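Local coordinates for protein RsfP (Uncultured bacterium, PDB 4GLJ) that probably cleaves 5'-methylthioadenosine with phosphate, as a methylthioadenosine phosphorylase, and binds the dye rhodamine B, at residues A17-S22 / Y83-L88; I49-L54 / T58-T63; S35-I38 / G43-S46. One frame throughout, in Å; residues are numbered along the deposited sequence.

Contact 1. Residues A17-S22 / Y83-L88. With RHB (N-[9-(2-carboxyphenyl)-6-(diethylamino)-3H-xanthen-3-ylidene]-N-ethylethanaminium), chain B; PO4 (phosphate ion), chain D.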
loop_
_atom_site.group_PDB
_atom_site.type_symbol
_atom_site.label_atom_id
_atom_site.label_comp_id
_atom_site.label_asym_id
_atom_site.label_seq_id
_atom_site.Cartn_x
_atom_site.Cartn_y
_atom_site.Cartn_z
ATOM N N ALA A 17 -28.867 -7.468 5.241
ATOM C CA ALA A 17 -28.592 -6.369 4.323
ATOM C C ALA A 17 -27.935 -6.851 3.076
ATOM O O ALA A 17 -27.127 -7.786 3.083
ATOM C CB ALA A 17 -27.759 -5.297 5.013
ATOM N N ILE A 18 -28.290 -6.216 1.969
ATOM C CA ILE A 18 -27.640 -6.476 0.721
ATOM C C ILE A 18 -26.882 -5.179 0.352
ATOM O O ILE A 18 -27.487 -4.078 0.323
ATOM C CB ILE A 18 -28.658 -6.768 -0.372
ATOM C CG1 ILE A 18 -29.627 -7.914 0.048
ATOM C CG2 ILE A 18 -28.000 -7.019 -1.736
ATOM C CD1 ILE A 18 -28.882 -9.227 0.336
ATOM N N ILE A 19 -25.581 -5.325 0.023
ATOM C CA ILE A 19 -24.782 -4.182 -0.414
ATOM C C ILE A 19 -24.580 -4.429 -1.864
ATOM O O ILE A 19 -23.938 -5.407 -2.291
ATOM C CB ILE A 19 -23.411 -4.022 0.329
ATOM C CG1 ILE A 19 -23.643 -3.863 1.815
ATOM C CG2 ILE A 19 -22.645 -2.834 -0.320
ATOM C CD1 ILE A 19 -22.365 -3.728 2.647
ATOM N N GLY A 20 -25.212 -3.565 -2.683
ATOM C CA GLY A 20 -25.219 -3.766 -4.105
ATOM C C GLY A 20 -24.094 -3.022 -4.845
ATOM O O GLY A 20 -24.006 -1.770 -4.703
ATOM N N GLY A 21 -23.328 -3.765 -5.673
ATOM C CA GLY A 21 -22.175 -3.312 -6.473
ATOM C C GLY A 21 -22.549 -2.741 -7.818
ATOM O O GLY A 21 -23.708 -2.308 -8.012
ATOM N N SER A 22 -21.592 -2.756 -8.730
ATOM C CA SER A 22 -21.822 -2.215 -10.055
ATOM C C SER A 22 -22.995 -2.954 -10.719
ATOM O O SER A 22 -23.021 -4.184 -10.720
ATOM C CB SER A 22 -20.577 -2.341 -10.901
ATOM O OG SER A 22 -19.561 -1.490 -10.402
ATOM N N TYR A 83 -21.367 1.106 9.584
ATOM C CA TYR A 83 -21.889 1.591 10.850
ATOM C C TYR A 83 -23.434 1.748 10.750
ATOM O O TYR A 83 -24.221 1.362 11.656
ATOM C CB TYR A 83 -21.290 2.943 11.236
ATOM C CG TYR A 83 -21.552 3.338 12.701
ATOM C CD1 TYR A 83 -20.630 3.024 13.707
ATOM C CD2 TYR A 83 -22.731 4.011 13.093
ATOM C CE1 TYR A 83 -20.866 3.383 15.051
ATOM C CE2 TYR A 83 -22.977 4.367 14.431
ATOM C CZ TYR A 83 -22.030 4.038 15.398
ATOM O OH TYR A 83 -22.258 4.338 16.728
ATOM N N ALA A 84 -23.887 2.349 9.659
ATOM C CA ALA A 84 -25.342 2.539 9.447
ATOM C C ALA A 84 -26.118 1.189 9.479
ATOM O O ALA A 84 -27.179 1.101 10.077
ATOM C CB ALA A 84 -25.553 3.277 8.130
ATOM N N LEU A 85 -25.552 0.140 8.893
ATOM C CA LEU A 85 -26.251 -1.147 8.796
ATOM C C LEU A 85 -26.245 -1.748 10.200
ATOM O O LEU A 85 -27.248 -2.297 10.637
ATOM C CB LEU A 85 -25.567 -2.081 7.797
ATOM C CG LEU A 85 -25.675 -1.652 6.326
ATOM C CD1 LEU A 85 -24.910 -2.605 5.417
ATOM C CD2 LEU A 85 -27.154 -1.567 5.870
ATOM N N LYS A 86 -25.112 -1.635 10.907
ATOM C CA LYS A 86 -25.125 -1.949 12.344
ATOM C C LYS A 86 -26.233 -1.278 13.157
ATOM O O LYS A 86 -26.889 -1.954 13.956
ATOM C CB LYS A 86 -23.747 -1.667 12.999
ATOM C CG LYS A 86 -23.707 -2.230 14.410
ATOM C CD LYS A 86 -23.723 -3.785 14.326
ATOM C CE LYS A 86 -23.588 -4.313 15.774
ATOM N NZ LYS A 86 -23.434 -5.812 15.816
ATOM N N THR A 87 -26.490 0.005 12.953
ATOM C CA THR A 87 -27.536 0.672 13.695
ATOM C C THR A 87 -28.926 0.101 13.380
ATOM O O THR A 87 -29.855 0.247 14.184
ATOM C CB THR A 87 -27.580 2.201 13.495
ATOM O OG1 THR A 87 -28.049 2.513 12.172
ATOM C CG2 THR A 87 -26.214 2.842 13.776
ATOM N N LEU A 88 -29.072 -0.580 12.251
ATOM C CA LEU A 88 -30.406 -1.151 11.902
ATOM C C LEU A 88 -30.564 -2.540 12.531
ATOM O O LEU A 88 -31.607 -3.163 12.429
ATOM C CB LEU A 88 -30.524 -1.225 10.358
ATOM C CG LEU A 88 -30.665 0.135 9.638
ATOM C CD1 LEU A 88 -30.528 0.053 8.110
ATOM C CD2 LEU A 88 -32.031 0.718 10.016
HETATM O O2 RHB B . -19.159 2.482 -17.518
HETATM C C26 RHB B . -18.314 2.224 -18.396
HETATM C C19 RHB B . -17.226 1.233 -18.143
HETATM C C14 RHB B . -17.125 0.373 -17.050
HETATM C C15 RHB B . -16.043 -0.496 -17.001
HETATM C C16 RHB B . -15.070 -0.533 -17.980
HETATM C C17 RHB B . -15.168 0.323 -19.049
HETATM C C18 RHB B . -16.251 1.187 -19.120
HETATM C C9 RHB B . -18.055 0.240 -15.885
HETATM C C8 RHB B . -17.483 -0.370 -14.647
HETATM C C13 RHB B . -16.160 -0.780 -14.572
HETATM C C12 RHB B . -15.623 -1.348 -13.414
HETATM C C11 RHB B . -16.404 -1.487 -12.289
HETATM N N1 RHB B . -15.912 -2.109 -11.119
HETATM C C35 RHB B . -15.147 -3.253 -11.649
HETATM C C36 RHB B . -16.000 -3.867 -12.748
HETATM C C22 RHB B . -15.143 -1.328 -10.107
HETATM C C23 RHB B . -16.099 -0.734 -9.060
HETATM C C10 RHB B . -17.734 -1.104 -12.390
HETATM C C7 RHB B . -18.269 -0.536 -13.540
HETATM O O1 RHB B . -19.584 -0.149 -13.567
HETATM C C1 RHB B . -20.196 0.407 -14.659
HETATM C C2 RHB B . -19.502 0.628 -15.841
HETATM C C6 RHB B . -21.533 0.755 -14.549
HETATM C C5 RHB B . -22.207 1.329 -15.610
HETATM C C4 RHB B . -21.530 1.559 -16.800
HETATM C C3 RHB B . -20.181 1.207 -16.916
HETATM N N2 RHB B . -23.569 1.648 -15.456
HETATM C C24 RHB B . -23.782 2.728 -14.471
HETATM C C25 RHB B . -25.175 2.582 -13.889
HETATM C C33 RHB B . -24.178 1.973 -16.762
HETATM C C34 RHB B . -25.666 1.687 -16.690
HETATM O O3 RHB B . -18.364 2.747 -19.526
HETATM P P PO4 D . -18.434 -3.342 -7.135
HETATM O O1 PO4 D . -17.791 -2.621 -8.284
HETATM O O2 PO4 D . -19.497 -4.172 -7.815
HETATM O O3 PO4 D . -17.342 -4.131 -6.514
HETATM O O4 PO4 D . -19.085 -2.404 -6.124
#

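Contact 2. Residues I49-L54 / T58-T63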
loop_
_atom_site.group_PDB
_atom_site.type_symbol
_atom_site.label_atom_id
_atom_site.label_comp_id
_atom_site.label_asym_id
_atom_site.label_seq_id
_atom_site.Cartn_x
_atom_site.Cartn_y
_atom_site.Cartn_z
ATOM N N ILE A 49 -30.398 4.259 2.787
ATOM C CA ILE A 49 -30.642 2.848 2.812
ATOM C C ILE A 49 -32.134 2.560 2.531
ATOM O O ILE A 49 -33.044 3.201 3.111
ATOM C CB ILE A 49 -30.135 2.321 4.149
ATOM C CG1 ILE A 49 -28.591 2.350 4.102
ATOM C CG2 ILE A 49 -30.638 0.909 4.445
ATOM C CD1 ILE A 49 -28.015 2.509 5.475
ATOM N N VAL A 50 -32.378 1.677 1.564
ATOM C CA VAL A 50 -33.764 1.244 1.262
ATOM C C VAL A 50 -34.152 -0.006 2.100
ATOM O O VAL A 50 -33.426 -1.007 2.154
ATOM C CB VAL A 50 -34.022 0.943 -0.234
ATOM C CG1 VAL A 50 -35.478 0.478 -0.449
ATOM C CG2 VAL A 50 -33.824 2.178 -1.113
ATOM N N LEU A 51 -35.273 0.093 2.791
ATOM C CA LEU A 51 -35.853 -1.032 3.535
ATOM C C LEU A 51 -37.110 -1.517 2.836
ATOM O O LEU A 51 -37.938 -0.737 2.376
ATOM C CB LEU A 51 -36.160 -0.672 4.993
ATOM C CG LEU A 51 -34.904 -0.269 5.781
ATOM C CD1 LEU A 51 -35.316 0.603 6.951
ATOM C CD2 LEU A 51 -34.178 -1.492 6.273
ATOM N N GLY A 52 -37.240 -2.829 2.753
ATOM C CA GLY A 52 -38.419 -3.396 2.136
ATOM C C GLY A 52 -38.488 -4.842 2.560
ATOM O O GLY A 52 -37.557 -5.336 3.223
ATOM N N GLU A 53 -39.584 -5.499 2.181
ATOM C CA GLU A 53 -39.810 -6.904 2.506
ATOM C C GLU A 53 -39.749 -7.744 1.242
ATOM O O GLU A 53 -40.299 -7.387 0.212
ATOM C CB GLU A 53 -41.142 -7.121 3.260
ATOM C CG GLU A 53 -41.026 -6.777 4.749
ATOM C CD GLU A 53 -40.978 -5.259 4.989
ATOM O OE1 GLU A 53 -41.715 -4.521 4.271
ATOM O OE2 GLU A 53 -40.211 -4.815 5.891
ATOM N N LEU A 54 -39.020 -8.845 1.358
ATOM C CA LEU A 54 -38.962 -9.893 0.346
ATOM C C LEU A 54 -39.681 -11.022 1.052
ATOM O O LEU A 54 -39.206 -11.507 2.079
ATOM C CB LEU A 54 -37.457 -10.193 0.084
ATOM C CG LEU A 54 -36.913 -10.443 -1.327
ATOM C CD1 LEU A 54 -37.479 -9.444 -2.345
ATOM C CD2 LEU A 54 -35.386 -10.425 -1.307
ATOM N N THR A 58 -37.855 -8.482 6.220
ATOM C CA THR A 58 -37.313 -7.128 6.049
ATOM C C THR A 58 -35.832 -7.206 5.672
ATOM O O THR A 58 -35.056 -7.900 6.340
ATOM C CB THR A 58 -37.490 -6.312 7.353
ATOM O OG1 THR A 58 -38.889 -6.166 7.592
ATOM C CG2 THR A 58 -36.867 -4.924 7.249
ATOM N N VAL A 59 -35.453 -6.530 4.588
ATOM C CA VAL A 59 -34.050 -6.519 4.129
ATOM C C VAL A 59 -33.654 -5.044 3.970
ATOM O O VAL A 59 -34.496 -4.231 3.590
ATOM C CB VAL A 59 -33.988 -7.201 2.762
ATOM C CG1 VAL A 59 -32.595 -7.174 2.262
ATOM C CG2 VAL A 59 -34.443 -8.663 2.863
ATOM N N ALA A 60 -32.402 -4.697 4.299
ATOM C CA ALA A 60 -31.848 -3.363 4.003
ATOM C C ALA A 60 -30.992 -3.451 2.722
ATOM O O ALA A 60 -30.167 -4.359 2.586
ATOM C CB ALA A 60 -30.986 -2.893 5.173
ATOM N N PHE A 61 -31.181 -2.520 1.797
ATOM C CA PHE A 61 -30.453 -2.528 0.522
ATOM C C PHE A 61 -29.637 -1.218 0.483
ATOM O O PHE A 61 -30.199 -0.119 0.698
ATOM C CB PHE A 61 -31.364 -2.574 -0.732
ATOM C CG PHE A 61 -30.566 -2.532 -2.022
ATOM C CD1 PHE A 61 -29.832 -3.664 -2.441
ATOM C CD2 PHE A 61 -30.431 -1.336 -2.761
ATOM C CE1 PHE A 61 -29.034 -3.618 -3.598
ATOM C CE2 PHE A 61 -29.616 -1.285 -3.918
ATOM C CZ PHE A 61 -28.937 -2.429 -4.340
ATOM N N LEU A 62 -28.332 -1.350 0.281
ATOM C CA LEU A 62 -27.440 -0.151 0.244
ATOM C C LEU A 62 -26.695 -0.235 -1.115
ATOM O O LEU A 62 -26.086 -1.258 -1.415
ATOM C CB LEU A 62 -26.462 -0.210 1.411
ATOM C CG LEU A 62 -25.384 0.900 1.445
ATOM C CD1 LEU A 62 -26.085 2.225 1.131
ATOM C CD2 LEU A 62 -24.788 0.970 2.839
ATOM N N THR A 63 -26.811 0.804 -1.954
ATOM C CA THR A 63 -26.062 0.854 -3.230
ATOM C C THR A 63 -24.716 1.354 -2.910
ATOM O O THR A 63 -24.586 2.522 -2.554
ATOM C CB THR A 63 -26.661 1.891 -4.190
ATOM O OG1 THR A 63 -28.040 1.604 -4.302
ATOM C CG2 THR A 63 -26.009 1.744 -5.538
#

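Contact 3. Residues S35-I38 / G43-S46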
loop_
_atom_site.group_PDB
_atom_site.type_symbol
_atom_site.label_atom_id
_atom_site.label_comp_id
_atom_site.label_asym_id
_atom_site.label_seq_id
_atom_site.Cartn_x
_atom_site.Cartn_y
_atom_site.Cartn_z
ATOM N N SER A 35 -37.184 4.681 2.394
ATOM C CA SER A 35 -35.770 5.052 2.487
ATOM C C SER A 35 -35.462 5.630 3.858
ATOM O O SER A 35 -36.274 6.372 4.405
ATOM C CB SER A 35 -35.435 6.104 1.447
ATOM O OG SER A 35 -35.366 5.522 0.172
ATOM N N VAL A 36 -34.295 5.321 4.411
ATOM C CA VAL A 36 -33.925 5.944 5.676
ATOM C C VAL A 36 -32.559 6.613 5.496
ATOM O O VAL A 36 -31.646 6.024 4.875
ATOM C CB VAL A 36 -33.968 4.966 6.882
ATOM C CG1 VAL A 36 -35.407 4.470 7.109
ATOM C CG2 VAL A 36 -33.035 3.796 6.662
ATOM N N LYS A 37 -32.459 7.858 5.960
ATOM C CA LYS A 37 -31.191 8.572 5.985
ATOM C C LYS A 37 -30.662 8.340 7.385
ATOM O O LYS A 37 -31.348 8.598 8.355
ATOM C CB LYS A 37 -31.379 10.078 5.728
ATOM C CG LYS A 37 -30.088 10.780 5.278
ATOM C CD LYS A 37 -30.285 12.297 5.118
ATOM C CE LYS A 37 -30.744 12.668 3.705
ATOM N NZ LYS A 37 -29.912 11.921 2.699
ATOM N N ILE A 38 -29.484 7.759 7.487
ATOM C CA ILE A 38 -28.902 7.434 8.783
ATOM C C ILE A 38 -27.674 8.347 8.939
ATOM O O ILE A 38 -26.851 8.400 8.030
ATOM C CB ILE A 38 -28.541 5.943 8.835
ATOM C CG1 ILE A 38 -29.825 5.109 8.762
ATOM C CG2 ILE A 38 -27.731 5.641 10.093
ATOM C CD1 ILE A 38 -29.635 3.628 8.562
ATOM N N GLY A 43 -19.874 10.122 9.009
ATOM C CA GLY A 43 -20.527 10.866 7.963
ATOM C C GLY A 43 -21.607 10.022 7.330
ATOM O O GLY A 43 -22.085 9.049 7.943
ATOM N N GLU A 44 -21.986 10.391 6.104
ATOM C CA GLU A 44 -23.130 9.778 5.468
ATOM C C GLU A 44 -22.758 8.512 4.729
ATOM O O GLU A 44 -21.691 8.425 4.096
ATOM C CB GLU A 44 -23.768 10.764 4.486
ATOM C CG GLU A 44 -24.098 12.100 5.130
ATOM C CD GLU A 44 -25.074 12.923 4.286
ATOM O OE1 GLU A 44 -24.659 13.315 3.163
ATOM O OE2 GLU A 44 -26.229 13.164 4.743
ATOM N N PRO A 45 -23.666 7.505 4.762
ATOM C CA PRO A 45 -23.502 6.333 3.905
ATOM C C PRO A 45 -23.562 6.737 2.443
ATOM O O PRO A 45 -23.925 7.905 2.176
ATOM C CB PRO A 45 -24.732 5.464 4.213
ATOM C CG PRO A 45 -25.184 5.974 5.533
ATOM C CD PRO A 45 -24.891 7.450 5.562
ATOM N N SER A 46 -23.265 5.780 1.543
ATOM C CA SER A 46 -23.192 6.046 0.127
ATOM C C SER A 46 -24.508 6.601 -0.424
ATOM O O SER A 46 -24.469 7.406 -1.324
ATOM C CB SER A 46 -22.889 4.805 -0.626
ATOM O OG SER A 46 -21.635 4.271 -0.354
HETATM O O HOH W 1 -26.763 10.354 6.283
#

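Contact 1. Residues A17-S22 / Y83-L88
In the central sheet of the phosphorylase fold, A17 and I19 of strand 16-20 meet a single side chain of helix 78-87, that of L85. The leucine lays its fork over the methyl of A17: A17 CB is 3.9 Å from L85 CD2 and equally close to L85 CD1. The second of these branches is shared, since I19 CD1 also comes to 3.9 Å from L85 CD1, the two chains crossing at a slant. L85 holds CG beside its backbone N (chi1 -69°), and the fork beyond it brings both methyls to the strand. The contact is small and wholly apolar. I18, between the two, turns to the opposite face, where its side chain touches V94 and V96 of strand 92-101. L85 also reaches A60 and I93 on the strands flanking 16-20, and thus spans three neighbouring strands. As in related nucleoside phosphorylases, the first strand runs out into a glycine-rich loop at the active site. Here it holds a phosphate ion, probably from the crystallisation liquor: S22 N donates to PO4 O2 at 2.7 Å, with a fairly straight N-H...O angle of 161°, and S22 OG is 3.0 Å from PO4 O1. G21 CA lies 3.1 Å from PO4 O2, and a beta carbon there would collide with that oxygen. R64, H65, A98 and T199 also bond the phosphate, while H69 NE2 is a further partner of S22 OG. Rhodamine B packs against the same serine, S22 CB being 3.4 Å from RHB C10.

Contact 2. Residues I49-L54 / T58-T63
V50 pairs with F61, and G52 with V59, as the two hydrogen-bonded pairs of an antiparallel beta hairpin. F61 N reaches V50 O at 2.7 Å and V50 N returns a bond to F61 O; V59 N to G52 O, at 2.8 Å, is the straightest of the four, and G52 N to V59 O is longer at 3.2 Å. L51 faces A60 between them, and E53 faces T58 beyond G52 and V59 toward the turn, as non-hydrogen-bonded pairs. The strands are well twisted, their directions 145° apart. The one polar side-chain bond across the hairpin is short: T58 OG1 donates to E53 OE2 at 2.5 Å, entering on the lone pair that points away from the other carboxylate oxygen. E53 folds back at chi2 (74°), which brings its carboxylate alongside T58, both side chains pointing the same way. E53 OE2 also takes a salt bridge from R34 NH2, so two donors converge on this oxygen. With an alanine at E53, T58 OG1 would probably lose its acceptor and the R34 guanidinium its carboxylate mate. The apolar contacts centre on the methyl of A60, which touches both L51 CD2 at 3.7 Å and I49 CG2 at 3.9 Å. At the far end I49 CG1 touches L62 CD1, also at 3.9 Å. On the other face V50 and F61 meet only near their beta carbons, since the phenyl ring leads away from the hairpin. Strand 33-36 lies beyond 49-54 and strand 16-20 beyond 57-63; I49, A60 and L62 pack under helix 78-87, whereas L54 and V59 lean on helix 237-263 at the opposite face.

Contact 3. Residues S35-I38 / G43-S46
I38 and P45 touch inside the connection that leads from strand 33-36 to its antiparallel neighbour, strand 49-54, two adjacent strands of the mixed sheet. The carbonyl of I38 is set against the proline ring, I38 O lying 3.3 Å from P45 CD and somewhat farther from CG. A water lies between the segments, 2.6 Å from I38 O and 3.2 Å from E44 OE2, and can bridge them, though other acceptors compete for its protons. Beside it K37 and E44 approach without bonding: K37 CD is 4.2 Å from E44 OE2, and K37 NZ, at 4.4 Å from the same oxygen, is beyond salt-bridge range. The opposite charges probably still attract weakly. K37 starts out extended but bends at chi3 (-89°) and again at chi4, which turns its ammonium toward D48, its salt-bridge partner. This lysine also touches a crystal neighbour, which may influence its shape. E44, by contrast, runs straight out beyond CG and brings its carboxylate to the water from the other segment. G43, before it, has a positive phi of 88°, at which a beta carbon would press on the preceding carbonyl oxygen. Farther out, helix 78-87 backs the loop: I38 and P45 both lean on A84, and P45 also on N81. N81 holds the next residue as well, its OD1 accepting the hydrogen bond from S46 N.

Contact 3 and then contact 2 follow in series along the chain, both within the loop that contact 1 closes between strand 16-20 and helix 78-87. Centres of contacts 1 and 2 lie about 8 Å apart, 1 and 3 about 10 Å, and 2 and 3 about 13 Å. One mixed sheet carries them in the strand order 33-36, 49-54, 57-63, 16-20. Neighbouring backbones join them: I18 N is 2.7 Å from A60 O, and V36 N is 2.8 Å from I49 O. Helix 78-87, part of contact 1, packs on the other two, and both A84 and L88 touch I38. The sheet edge is thereby tied to the strand that delivers the phosphate-binding loop.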